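Local coordinates for protein ribonuclease H (Uncultured organism, PDB 4IBN) that probably cleaves the RNA strand of RNA-DNA hybrids endonucleolytically, leaving 5'-phosphomonoesters, as a magnesium-dependent type 1 ribonuclease H, at residues A18-E23 with V92-S97; D22-G27 with L161-A166; D57-E62 with T170-L175; S74-F79 with Q130-A135. All coordinates share one frame; numbering follows the deposited sequence.

Interaction 1 (A18-E23 with V92-S97); sequences AVYADE and VFTTDS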
loop_
_atom_site.group_PDB
_atom_site.type_symbol
_atom_site.label_atom_id
_atom_site.label_comp_id
_atom_site.label_asym_id
_atom_site.label_seq_id
_atom_site.Cartn_x
_atom_site.Cartn_y
_atom_site.Cartn_z
ATOM N N ALA A 18 -5.213 0.455 -9.729
ATOM C CA ALA A 18 -5.157 1.477 -8.727
ATOM C C ALA A 18 -5.275 0.818 -7.390
ATOM O O ALA A 18 -6.160 0.091 -7.170
ATOM C CB ALA A 18 -6.259 2.490 -8.915
ATOM N N VAL A 19 -4.324 1.126 -6.520
ATOM C CA VAL A 19 -4.199 0.507 -5.236
ATOM C C VAL A 19 -4.386 1.544 -4.140
ATOM O O VAL A 19 -3.927 2.605 -4.281
ATOM C CB VAL A 19 -2.811 -0.086 -5.119
ATOM C CG1 VAL A 19 -2.538 -0.502 -3.736
ATOM C CG2 VAL A 19 -2.681 -1.234 -6.079
ATOM N N TYR A 20 -5.153 1.190 -3.119
ATOM C CA TYR A 20 -5.438 2.078 -2.025
ATOM C C TYR A 20 -5.085 1.352 -0.755
ATOM O O TYR A 20 -5.659 0.376 -0.475
ATOM C CB TYR A 20 -6.929 2.482 -1.994
ATOM C CG TYR A 20 -7.359 3.193 -3.244
ATOM C CD1 TYR A 20 -7.263 4.528 -3.339
ATOM C CD2 TYR A 20 -7.830 2.496 -4.328
ATOM C CE1 TYR A 20 -7.611 5.164 -4.467
ATOM C CE2 TYR A 20 -8.187 3.127 -5.440
ATOM C CZ TYR A 20 -8.063 4.475 -5.514
ATOM O OH TYR A 20 -8.398 5.185 -6.617
ATOM N N ALA A 21 -4.151 1.904 -0.004
ATOM C CA ALA A 21 -3.586 1.224 1.141
ATOM C C ALA A 21 -3.707 2.044 2.410
ATOM O O ALA A 21 -3.748 3.215 2.339
ATOM C CB ALA A 21 -2.167 0.915 0.871
ATOM N N ASP A 22 -3.822 1.365 3.546
ATOM C CA ASP A 22 -3.837 2.007 4.850
ATOM C C ASP A 22 -3.301 1.081 5.902
ATOM O O ASP A 22 -3.126 -0.037 5.665
ATOM C CB ASP A 22 -5.206 2.512 5.280
ATOM C CG ASP A 22 -5.123 3.446 6.471
ATOM O OD1 ASP A 22 -4.357 4.342 6.438
ATOM O OD2 ASP A 22 -5.746 3.227 7.477
ATOM N N GLU A 23 -2.995 1.643 7.049
ATOM C CA GLU A 23 -2.513 0.854 8.161
ATOM C C GLU A 23 -3.105 1.374 9.444
ATOM O O GLU A 23 -3.481 2.496 9.498
ATOM C CB GLU A 23 -1.008 0.907 8.243
ATOM C CG GLU A 23 -0.400 2.278 8.455
ATOM C CD GLU A 23 -0.710 3.223 7.297
ATOM O OE1 GLU A 23 -0.453 2.836 6.170
ATOM O OE2 GLU A 23 -1.226 4.318 7.502
ATOM N N VAL A 92 -1.045 2.879 -9.653
ATOM C CA VAL A 92 -1.201 4.114 -8.950
ATOM C C VAL A 92 -1.445 3.727 -7.511
ATOM O O VAL A 92 -2.409 3.093 -7.262
ATOM C CB VAL A 92 -2.414 4.888 -9.454
ATOM C CG1 VAL A 92 -2.562 6.150 -8.683
ATOM C CG2 VAL A 92 -2.265 5.193 -10.892
ATOM N N PHE A 93 -0.544 4.101 -6.607
ATOM C CA PHE A 93 -0.625 3.681 -5.222
ATOM C C PHE A 93 -0.936 4.882 -4.377
ATOM O O PHE A 93 -0.180 5.757 -4.304
ATOM C CB PHE A 93 0.713 3.038 -4.792
ATOM C CG PHE A 93 0.697 2.330 -3.447
ATOM C CD1 PHE A 93 0.691 0.977 -3.363
ATOM C CD2 PHE A 93 0.813 3.025 -2.288
ATOM C CE1 PHE A 93 0.722 0.357 -2.195
ATOM C CE2 PHE A 93 0.848 2.398 -1.127
ATOM C CZ PHE A 93 0.794 1.063 -1.080
ATOM N N THR A 94 -2.111 4.859 -3.775
ATOM C CA THR A 94 -2.563 5.935 -2.948
ATOM C C THR A 94 -2.680 5.531 -1.487
ATOM O O THR A 94 -3.294 4.609 -1.177
ATOM C CB THR A 94 -3.960 6.464 -3.419
ATOM O OG1 THR A 94 -3.893 6.859 -4.777
ATOM C CG2 THR A 94 -4.374 7.620 -2.594
ATOM N N THR A 95 -2.052 6.304 -0.625
ATOM C CA THR A 95 -2.014 5.995 0.778
ATOM C C THR A 95 -2.101 7.232 1.618
ATOM O O THR A 95 -1.808 8.257 1.155
ATOM C CB THR A 95 -0.744 5.265 1.135
ATOM O OG1 THR A 95 -0.715 5.025 2.526
ATOM C CG2 THR A 95 0.433 6.034 0.725
ATOM N N ASP A 96 -2.555 7.072 2.854
ATOM C CA ASP A 96 -2.512 8.113 3.868
ATOM C C ASP A 96 -1.129 8.316 4.475
ATOM O O ASP A 96 -0.918 9.226 5.193
ATOM C CB ASP A 96 -3.501 7.838 5.004
ATOM C CG ASP A 96 -3.120 6.635 5.833
ATOM O OD1 ASP A 96 -2.573 5.682 5.315
ATOM O OD2 ASP A 96 -3.405 6.604 7.011
ATOM N N SER A 97 -0.206 7.435 4.176
ATOM C CA SER A 97 1.074 7.499 4.780
ATOM C C SER A 97 2.078 8.288 3.967
ATOM O O SER A 97 2.553 7.837 2.987
ATOM C CB SER A 97 1.599 6.085 4.977
ATOM O OG SER A 97 2.900 6.070 5.450
HETATM O O HOH W 1 -0.368 2.573 3.549
#
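Ala18-Ala21 and Val92-Thr95 run side by side as parallel strands at the heart of the RNase H sheet. Three backbone bonds join them. Val19 N gives to Val92 O at 2.8 Å, Thr94 N to Val19 O at 2.9 Å, and Ala21 N to Thr94 O at 3.1 Å. On the face covered by helix 67-82, the Phe93 ring spans two residues of the other strand. Its CD1 lies 3.6 Å from Val19 CG1, and its CZ lies 3.5 Å from Ala21 CB. Phe93 CG is anti to the backbone N (chi1 -170°). On the other face Tyr20 and Thr94 point the same way, with Tyr20 CD1 3.8 Å from Thr94 CB. Past Thr95 the contact becomes acidic. Glu23 meets Asp96 tip to tip, OE2 to OD1 at 2.9 Å: two acceptors, like charges brought close, their carboxylates nearly coplanar. Asp22 crowds Asp96 too closely for its placement to be trusted. One water donates to Glu23 OE1 and also bonds Thr95 OG1, which accepts from Ser97 N in an ST turn. Asp22, Glu23 and Asp96, with Asn159 near Asp22, probably form the atypical DEDN active site at the carboxyl ends of these RNase H strands.

Interaction 2 (D22-G27 with L161-A166); sequences DESCLG and LAVTAA
Leu26 and Val163 cross at about a right angle, with Leu26 CD2 3.7 Å from Val163 CG1. The other branch of the leucine, CD1, turns to the next helical turn and meets Ala166 CB at 3.7 Å. Leu26 CG stands beside the backbone N (chi1 -57°); beyond it the two branches straddle Val163 and Ala166. A glycine in place of Leu26 would probably leave Val163 CG1 and Ala166 CB without their apolar partner and open a gap at this end of the contact. Val163 is split between two neighbours. Its CG1 serves the leucine, while CG2 lies 3.8 Å from Ser24 OG. Ala162 has only a methyl to offer, and it points at the strand. Its CB comes 3.8 Å from Ser24 N and 3.9 Å from Asp22 O. That small group goes with a close approach of the two segment axes, 6.9 Å, at an angle of 40°. The contact is carried by van der Waals touch alone. Ala162 and Ala166 sit one turn apart on the helix and face the strand together. Helix 153-168 thus packs against strand 16-25, its Leu161 and Ala165 reach strand 53-62, and Glu23 and Cys25 turn the other way to helix 67-82.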
loop_
_atom_site.group_PDB
_atom_site.type_symbol
_atom_site.label_atom_id
_atom_site.label_comp_id
_atom_site.label_asym_id
_atom_site.label_seq_id
_atom_site.Cartn_x
_atom_site.Cartn_y
_atom_site.Cartn_z
ATOM N N ASP A 22 -3.822 1.365 3.546
ATOM C CA ASP A 22 -3.837 2.007 4.850
ATOM C C ASP A 22 -3.301 1.081 5.902
ATOM O O ASP A 22 -3.126 -0.037 5.665
ATOM C CB ASP A 22 -5.206 2.512 5.280
ATOM C CG ASP A 22 -5.123 3.446 6.471
ATOM O OD1 ASP A 22 -4.357 4.342 6.438
ATOM O OD2 ASP A 22 -5.746 3.227 7.477
ATOM N N GLU A 23 -2.995 1.643 7.049
ATOM C CA GLU A 23 -2.513 0.854 8.161
ATOM C C GLU A 23 -3.105 1.374 9.444
ATOM O O GLU A 23 -3.481 2.496 9.498
ATOM C CB GLU A 23 -1.008 0.907 8.243
ATOM C CG GLU A 23 -0.400 2.278 8.455
ATOM C CD GLU A 23 -0.710 3.223 7.297
ATOM O OE1 GLU A 23 -0.453 2.836 6.170
ATOM O OE2 GLU A 23 -1.226 4.318 7.502
ATOM N N SER A 24 -3.208 0.516 10.438
ATOM C CA SER A 24 -3.632 0.988 11.708
ATOM C C SER A 24 -3.142 0.098 12.840
ATOM O O SER A 24 -3.058 -1.084 12.698
ATOM C CB SER A 24 -5.129 1.026 11.746
ATOM O OG SER A 24 -5.560 1.667 12.899
ATOM N N CYS A 25 -2.887 0.717 13.977
ATOM C CA CYS A 25 -2.665 0.005 15.210
ATOM C C CYS A 25 -3.861 0.245 16.118
ATOM O O CYS A 25 -4.539 1.211 15.972
ATOM C CB CYS A 25 -1.447 0.518 15.924
ATOM S SG CYS A 25 0.092 -0.018 15.210
ATOM N N LEU A 26 -4.095 -0.663 17.035
ATOM C CA LEU A 26 -5.168 -0.525 17.971
ATOM C C LEU A 26 -4.670 -0.510 19.384
ATOM O O LEU A 26 -3.965 -1.359 19.754
ATOM C CB LEU A 26 -6.112 -1.691 17.856
ATOM C CG LEU A 26 -6.770 -2.029 16.554
ATOM C CD1 LEU A 26 -7.335 -3.399 16.701
ATOM C CD2 LEU A 26 -7.833 -1.075 16.335
ATOM N N GLY A 27 -5.117 0.431 20.165
ATOM C CA GLY A 27 -4.775 0.446 21.560
ATOM C C GLY A 27 -3.978 1.641 21.982
ATOM O O GLY A 27 -3.755 2.502 21.227
ATOM N N LEU A 161 -10.245 -2.187 6.432
ATOM C CA LEU A 161 -9.595 -3.457 6.281
ATOM C C LEU A 161 -8.413 -3.596 7.261
ATOM O O LEU A 161 -8.178 -4.617 7.783
ATOM C CB LEU A 161 -9.060 -3.695 4.874
ATOM C CG LEU A 161 -9.888 -4.105 3.686
ATOM C CD1 LEU A 161 -8.986 -4.225 2.494
ATOM C CD2 LEU A 161 -10.553 -5.397 3.941
ATOM N N ALA A 162 -7.649 -2.535 7.405
ATOM C CA ALA A 162 -6.501 -2.576 8.273
ATOM C C ALA A 162 -6.907 -2.833 9.700
ATOM O O ALA A 162 -6.309 -3.553 10.366
ATOM C CB ALA A 162 -5.754 -1.295 8.200
ATOM N N VAL A 163 -7.942 -2.160 10.136
ATOM C CA VAL A 163 -8.438 -2.331 11.488
ATOM C C VAL A 163 -8.994 -3.709 11.713
ATOM O O VAL A 163 -8.803 -4.278 12.732
ATOM C CB VAL A 163 -9.437 -1.259 11.898
ATOM C CG1 VAL A 163 -9.969 -1.499 13.293
ATOM C CG2 VAL A 163 -8.807 0.066 11.853
ATOM N N THR A 164 -9.686 -4.227 10.722
ATOM C CA THR A 164 -10.206 -5.563 10.818
ATOM C C THR A 164 -9.060 -6.553 10.948
ATOM O O THR A 164 -9.118 -7.472 11.663
ATOM C CB THR A 164 -11.011 -5.920 9.547
ATOM O OG1 THR A 164 -12.166 -5.108 9.457
ATOM C CG2 THR A 164 -11.417 -7.321 9.571
ATOM N N ALA A 165 -8.019 -6.332 10.170
ATOM C CA ALA A 165 -6.866 -7.198 10.227
ATOM C C ALA A 165 -6.204 -7.156 11.608
ATOM O O ALA A 165 -5.866 -8.153 12.155
ATOM C CB ALA A 165 -5.885 -6.835 9.160
ATOM N N ALA A 166 -6.065 -5.974 12.163
ATOM C CA ALA A 166 -5.451 -5.829 13.446
ATOM C C ALA A 166 -6.278 -6.504 14.530
ATOM O O ALA A 166 -5.776 -7.106 15.414
ATOM C CB ALA A 166 -5.314 -4.439 13.761
#

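Interaction 3 (D57-E62 with T170-L175); sequences DVWVSE and TQSGGL
Trp59 and Ser172 tie the loop after helix 153-168 to strand 53-62, along the edge of the RNase H sheet that the short strand 176-177 extends. The loop runs roughly antiparallel to the strand. Ser172 stands in for a regular strand partner. Its backbone N gives to Trp59 O at 3.0 Å, while Trp59 N gives to Ser172 OG, also at 3.0 Å. The hydroxyl therefore takes the role of a backbone carbonyl. Its own proton goes to Gly174 O at 2.8 Å, so OG both accepts and donates. Trp59 O has a second donor, a water 2.9 Å away that also accepts from Gly173 N and fills in where the loop draws off.

Thr170 serves two donors. Trp59 NE1 bonds to Thr170 OG1 at 2.9 Å, with the hydroxyl 21° out of the indole plane. Ser61 OG gives its proton to Thr170 O at 2.9 Å, coming from above the carbonyl plane. Farther along, Asp57 spends its carboxylate outside this pair, on Ser178, Gly179 and Tyr157, and its backbone pairs with Val176. The indole is held at its pyrrole nitrogen and covered on one face. There Ser172 CB makes a CH-pi contact 3.5 Å from the centroid of the six-membered ring of Trp59, only 7° off the ring normal.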
loop_
_atom_site.group_PDB
_atom_site.type_symbol
_atom_site.label_atom_id
_atom_site.label_comp_id
_atom_site.label_asym_id
_atom_site.label_seq_id
_atom_site.Cartn_x
_atom_site.Cartn_y
_atom_site.Cartn_z
ATOM N N ASP A 57 -9.021 -7.431 -2.369
ATOM C CA ASP A 57 -8.446 -6.988 -1.109
ATOM C C ASP A 57 -7.249 -7.829 -0.700
ATOM O O ASP A 57 -7.216 -8.966 -0.976
ATOM C CB ASP A 57 -9.451 -7.173 0.021
ATOM C CG ASP A 57 -10.723 -6.331 -0.120
ATOM O OD1 ASP A 57 -10.749 -5.438 -0.896
ATOM O OD2 ASP A 57 -11.684 -6.592 0.610
ATOM N N VAL A 58 -6.317 -7.239 0.043
ATOM C CA VAL A 58 -5.210 -7.995 0.630
ATOM C C VAL A 58 -4.813 -7.393 1.979
ATOM O O VAL A 58 -4.581 -6.188 2.072
ATOM C CB VAL A 58 -3.982 -8.014 -0.297
ATOM C CG1 VAL A 58 -3.695 -6.616 -0.826
ATOM C CG2 VAL A 58 -2.773 -8.573 0.435
ATOM N N TRP A 59 -4.739 -8.217 3.024
ATOM C CA TRP A 59 -4.416 -7.688 4.324
ATOM C C TRP A 59 -3.469 -8.584 5.100
ATOM O O TRP A 59 -3.361 -9.754 4.822
ATOM C CB TRP A 59 -5.684 -7.377 5.142
ATOM C CG TRP A 59 -6.465 -8.548 5.544
ATOM C CD1 TRP A 59 -6.325 -9.271 6.670
ATOM C CD2 TRP A 59 -7.531 -9.154 4.822
ATOM N NE1 TRP A 59 -7.228 -10.275 6.711
ATOM C CE2 TRP A 59 -7.987 -10.226 5.586
ATOM C CE3 TRP A 59 -8.165 -8.874 3.622
ATOM C CZ2 TRP A 59 -8.996 -11.037 5.166
ATOM C CZ3 TRP A 59 -9.169 -9.669 3.224
ATOM C CH2 TRP A 59 -9.582 -10.735 3.988
ATOM N N VAL A 60 -2.806 -7.978 6.067
ATOM C CA VAL A 60 -1.969 -8.707 6.992
ATOM C C VAL A 60 -1.968 -8.041 8.346
ATOM O O VAL A 60 -2.367 -6.944 8.457
ATOM C CB VAL A 60 -0.557 -8.788 6.524
ATOM C CG1 VAL A 60 -0.489 -9.591 5.263
ATOM C CG2 VAL A 60 0.015 -7.452 6.336
ATOM N N SER A 61 -1.525 -8.767 9.357
ATOM C CA SER A 61 -1.491 -8.214 10.691
ATOM C C SER A 61 -0.283 -8.678 11.476
ATOM O O SER A 61 0.319 -9.636 11.112
ATOM C CB SER A 61 -2.750 -8.582 11.442
ATOM O OG SER A 61 -2.981 -9.939 11.427
ATOM N N GLU A 62 0.040 -7.936 12.540
ATOM C CA GLU A 62 1.042 -8.290 13.539
ATOM C C GLU A 62 0.467 -8.018 14.918
ATOM O O GLU A 62 -0.274 -7.108 15.079
ATOM C CB GLU A 62 2.318 -7.495 13.344
ATOM C CG GLU A 62 3.054 -7.897 12.100
ATOM C CD GLU A 62 4.279 -7.093 11.770
ATOM O OE1 GLU A 62 4.669 -6.230 12.528
ATOM O OE2 GLU A 62 4.846 -7.363 10.718
ATOM N N THR A 170 -5.768 -11.610 11.458
ATOM C CA THR A 170 -5.890 -12.433 10.275
ATOM C C THR A 170 -5.044 -11.883 9.139
ATOM O O THR A 170 -4.556 -10.814 9.211
ATOM C CB THR A 170 -7.299 -12.507 9.753
ATOM O OG1 THR A 170 -7.768 -11.215 9.443
ATOM C CG2 THR A 170 -8.176 -13.045 10.814
ATOM N N GLN A 171 -4.900 -12.696 8.108
ATOM C CA GLN A 171 -4.229 -12.355 6.885
ATOM C C GLN A 171 -5.030 -12.923 5.742
ATOM O O GLN A 171 -5.690 -13.883 5.893
ATOM C CB GLN A 171 -2.849 -12.978 6.828
ATOM C CG GLN A 171 -1.985 -12.715 8.012
ATOM C CD GLN A 171 -2.465 -13.428 9.207
ATOM O OE1 GLN A 171 -2.826 -14.571 9.113
ATOM N NE2 GLN A 171 -2.516 -12.750 10.333
ATOM N N SER A 172 -4.982 -12.288 4.590
ATOM C CA SER A 172 -5.671 -12.820 3.428
ATOM C C SER A 172 -4.824 -13.844 2.692
ATOM O O SER A 172 -5.300 -14.723 2.073
ATOM C CB SER A 172 -6.117 -11.679 2.515
ATOM O OG SER A 172 -5.016 -11.029 2.046
ATOM N N GLY A 173 -3.540 -13.663 2.747
ATOM C CA GLY A 173 -2.617 -14.529 2.070
ATOM C C GLY A 173 -2.380 -14.106 0.666
ATOM O O GLY A 173 -1.537 -14.624 -0.029
ATOM N N GLY A 174 -3.143 -13.127 0.254
ATOM C CA GLY A 174 -3.001 -12.623 -1.074
ATOM C C GLY A 174 -4.277 -11.944 -1.479
ATOM O O GLY A 174 -5.056 -11.614 -0.661
ATOM N N LEU A 175 -4.477 -11.791 -2.782
ATOM C CA LEU A 175 -5.659 -11.149 -3.306
ATOM C C LEU A 175 -6.875 -12.014 -3.157
ATOM O O LEU A 175 -6.879 -13.101 -3.620
ATOM C CB LEU A 175 -5.448 -10.829 -4.766
ATOM C CG LEU A 175 -4.381 -9.788 -4.895
ATOM C CD1 LEU A 175 -3.635 -9.853 -6.168
ATOM C CD2 LEU A 175 -4.919 -8.421 -4.653
HETATM O O HOH W 2 -1.872 -11.737 3.413
#

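Interaction 4 (S74-F79 with Q130-A135); sequences SVIEAF and QEAVQA
Phe79 meets Ala135 chiefly through its CB, in the helix pair 67-82/126-136 of the RNase H fold. The ring leads away from 130-135 and has Val75 O, one turn back in its own helix, in plane at its edge. Phe93 of the central sheet touches the ring, and Val136 also packs on the Phe79 side chain. The Glu131 carboxylate is salt-bridged through OE1 to Arg80.

The segments run in the same general direction, 29° apart. Alanines on the second helix let them come close. Ala135 CB points at helix 67-82 and fits between Ile76 CA, at 4.1 Å, and Phe79 CB, at 4.0 Å. Ile76 does most of the reaching. CG1 stands beside the backbone N (chi1 -64°) and lies 3.6 Å from Ala132 CA. CD1 carries on to Glu131 CB at 3.9 Å, where the two side chains pass at a slant. An alanine in place of Ile76 would probably strip the CG1 and CD1 contacts from Ala132 CA and Glu131 CB and open a gap between the helices; Val75 would still touch Ala132. Val75 CG1 adds a looser touch on Ala132 CB, and Met104 of helix 98-113 packs on both of these residues.

Toward the C-terminal ends of the two segments, Phe79 CB lies 3.4 Å from Ala135 O. One water donates both to Phe79 O, at 2.9 Å, and to Ala135 O, at 3.1 Å.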
loop_
_atom_site.group_PDB
_atom_site.type_symbol
_atom_site.label_atom_id
_atom_site.label_comp_id
_atom_site.label_asym_id
_atom_site.label_seq_id
_atom_site.Cartn_x
_atom_site.Cartn_y
_atom_site.Cartn_z
ATOM N N SER A 74 2.043 -2.772 3.977
ATOM C CA SER A 74 0.998 -2.533 3.018
ATOM C C SER A 74 1.590 -2.481 1.631
ATOM O O SER A 74 1.021 -2.958 0.707
ATOM C CB SER A 74 0.172 -1.277 3.353
ATOM O OG SER A 74 0.750 -0.068 2.965
ATOM N N VAL A 75 2.733 -1.860 1.509
ATOM C CA VAL A 75 3.400 -1.864 0.223
ATOM C C VAL A 75 3.884 -3.244 -0.176
ATOM O O VAL A 75 3.643 -3.701 -1.242
ATOM C CB VAL A 75 4.625 -0.975 0.249
ATOM C CG1 VAL A 75 5.371 -1.030 -1.091
ATOM C CG2 VAL A 75 4.243 0.397 0.524
ATOM N N ILE A 76 4.582 -3.899 0.721
ATOM C CA ILE A 76 5.124 -5.174 0.380
ATOM C C ILE A 76 4.075 -6.177 0.013
ATOM O O ILE A 76 4.177 -6.843 -0.954
ATOM C CB ILE A 76 5.897 -5.741 1.547
ATOM C CG1 ILE A 76 7.083 -4.878 1.866
ATOM C CG2 ILE A 76 6.339 -7.135 1.289
ATOM C CD1 ILE A 76 7.682 -5.143 3.244
ATOM N N GLU A 77 3.048 -6.265 0.813
ATOM C CA GLU A 77 2.006 -7.203 0.516
ATOM C C GLU A 77 1.309 -6.906 -0.795
ATOM O O GLU A 77 0.936 -7.801 -1.496
ATOM C CB GLU A 77 0.993 -7.322 1.641
ATOM C CG GLU A 77 1.558 -7.870 2.866
ATOM C CD GLU A 77 2.140 -9.253 2.713
ATOM O OE1 GLU A 77 1.556 -10.058 2.053
ATOM O OE2 GLU A 77 3.181 -9.528 3.297
ATOM N N ALA A 78 1.104 -5.647 -1.090
ATOM C CA ALA A 78 0.433 -5.283 -2.315
ATOM C C ALA A 78 1.196 -5.675 -3.545
ATOM O O ALA A 78 0.680 -6.251 -4.421
ATOM C CB ALA A 78 0.220 -3.783 -2.357
ATOM N N PHE A 79 2.438 -5.295 -3.573
ATOM C CA PHE A 79 3.283 -5.587 -4.688
ATOM C C PHE A 79 3.642 -7.054 -4.830
ATOM O O PHE A 79 3.922 -7.516 -5.906
ATOM C CB PHE A 79 4.481 -4.663 -4.720
ATOM C CG PHE A 79 4.144 -3.292 -5.171
ATOM C CD1 PHE A 79 4.105 -2.988 -6.480
ATOM C CD2 PHE A 79 3.816 -2.330 -4.288
ATOM C CE1 PHE A 79 3.780 -1.781 -6.864
ATOM C CE2 PHE A 79 3.472 -1.122 -4.684
ATOM C CZ PHE A 79 3.448 -0.844 -5.967
ATOM N N GLN A 130 14.034 -2.100 2.512
ATOM C CA GLN A 130 14.674 -2.870 1.472
ATOM C C GLN A 130 13.756 -3.910 0.851
ATOM O O GLN A 130 13.767 -4.086 -0.307
ATOM C CB GLN A 130 15.979 -3.526 1.958
ATOM C CG GLN A 130 17.064 -2.568 2.279
ATOM C CD GLN A 130 18.352 -3.258 2.738
ATOM O OE1 GLN A 130 18.323 -4.326 3.225
ATOM N NE2 GLN A 130 19.438 -2.621 2.567
ATOM N N GLU A 131 12.983 -4.581 1.672
ATOM C CA GLU A 131 11.986 -5.492 1.191
ATOM C C GLU A 131 10.898 -4.795 0.359
ATOM O O GLU A 131 10.440 -5.308 -0.605
ATOM C CB GLU A 131 11.328 -6.243 2.355
ATOM C CG GLU A 131 12.206 -7.171 3.060
ATOM C CD GLU A 131 11.466 -8.123 4.006
ATOM O OE1 GLU A 131 10.287 -8.389 3.797
ATOM O OE2 GLU A 131 12.110 -8.631 4.906
ATOM N N ALA A 132 10.491 -3.636 0.783
ATOM C CA ALA A 132 9.527 -2.921 0.018
ATOM C C ALA A 132 10.037 -2.501 -1.326
ATOM O O ALA A 132 9.324 -2.522 -2.264
ATOM C CB ALA A 132 9.057 -1.750 0.755
ATOM N N VAL A 133 11.274 -2.047 -1.370
ATOM C CA VAL A 133 11.865 -1.605 -2.615
ATOM C C VAL A 133 11.961 -2.775 -3.580
ATOM O O VAL A 133 11.701 -2.663 -4.715
ATOM C CB VAL A 133 13.237 -0.989 -2.419
ATOM C CG1 VAL A 133 13.969 -0.877 -3.711
ATOM C CG2 VAL A 133 13.143 0.329 -1.730
ATOM N N GLN A 134 12.348 -3.901 -3.072
ATOM C CA GLN A 134 12.393 -5.082 -3.893
ATOM C C GLN A 134 11.041 -5.532 -4.409
ATOM O O GLN A 134 10.934 -6.013 -5.463
ATOM C CB GLN A 134 13.042 -6.198 -3.104
ATOM C CG GLN A 134 13.336 -7.439 -3.848
ATOM C CD GLN A 134 14.382 -8.254 -3.118
ATOM O OE1 GLN A 134 14.135 -8.748 -2.037
ATOM N NE2 GLN A 134 15.554 -8.325 -3.665
ATOM N N ALA A 135 10.031 -5.419 -3.570
ATOM C CA ALA A 135 8.689 -5.799 -3.927
ATOM C C ALA A 135 8.162 -4.965 -5.095
ATOM O O ALA A 135 7.558 -5.465 -5.993
ATOM C CB ALA A 135 7.770 -5.657 -2.719
HETATM O O HOH W 3 6.414 -7.966 -7.330
#

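How the interactions relate
The four contacts build one RNase H domain round a shared sheet. Interactions 1 and 2 both start from strand 16-25, share Asp22 and Glu23, and have centres 14 Å apart. Interaction 3 starts on strand 53-62 of the same sheet; its centre and that of interaction 2 are 11 Å apart, and Ala165 packs on Trp59 between them. Interaction 4 joins two helices, its centre 13 Å from that of interaction 1; Phe79 and Val75 touch Phe93 there. Glu77 of helix 67-82 also meets Val58 and Val60 of interaction 3. Along the chain the second segments follow as 92-97, 130-135, 161-166 and 170-175. Helices thus cover both faces of the sheet that carries the acidic cluster of interaction 1.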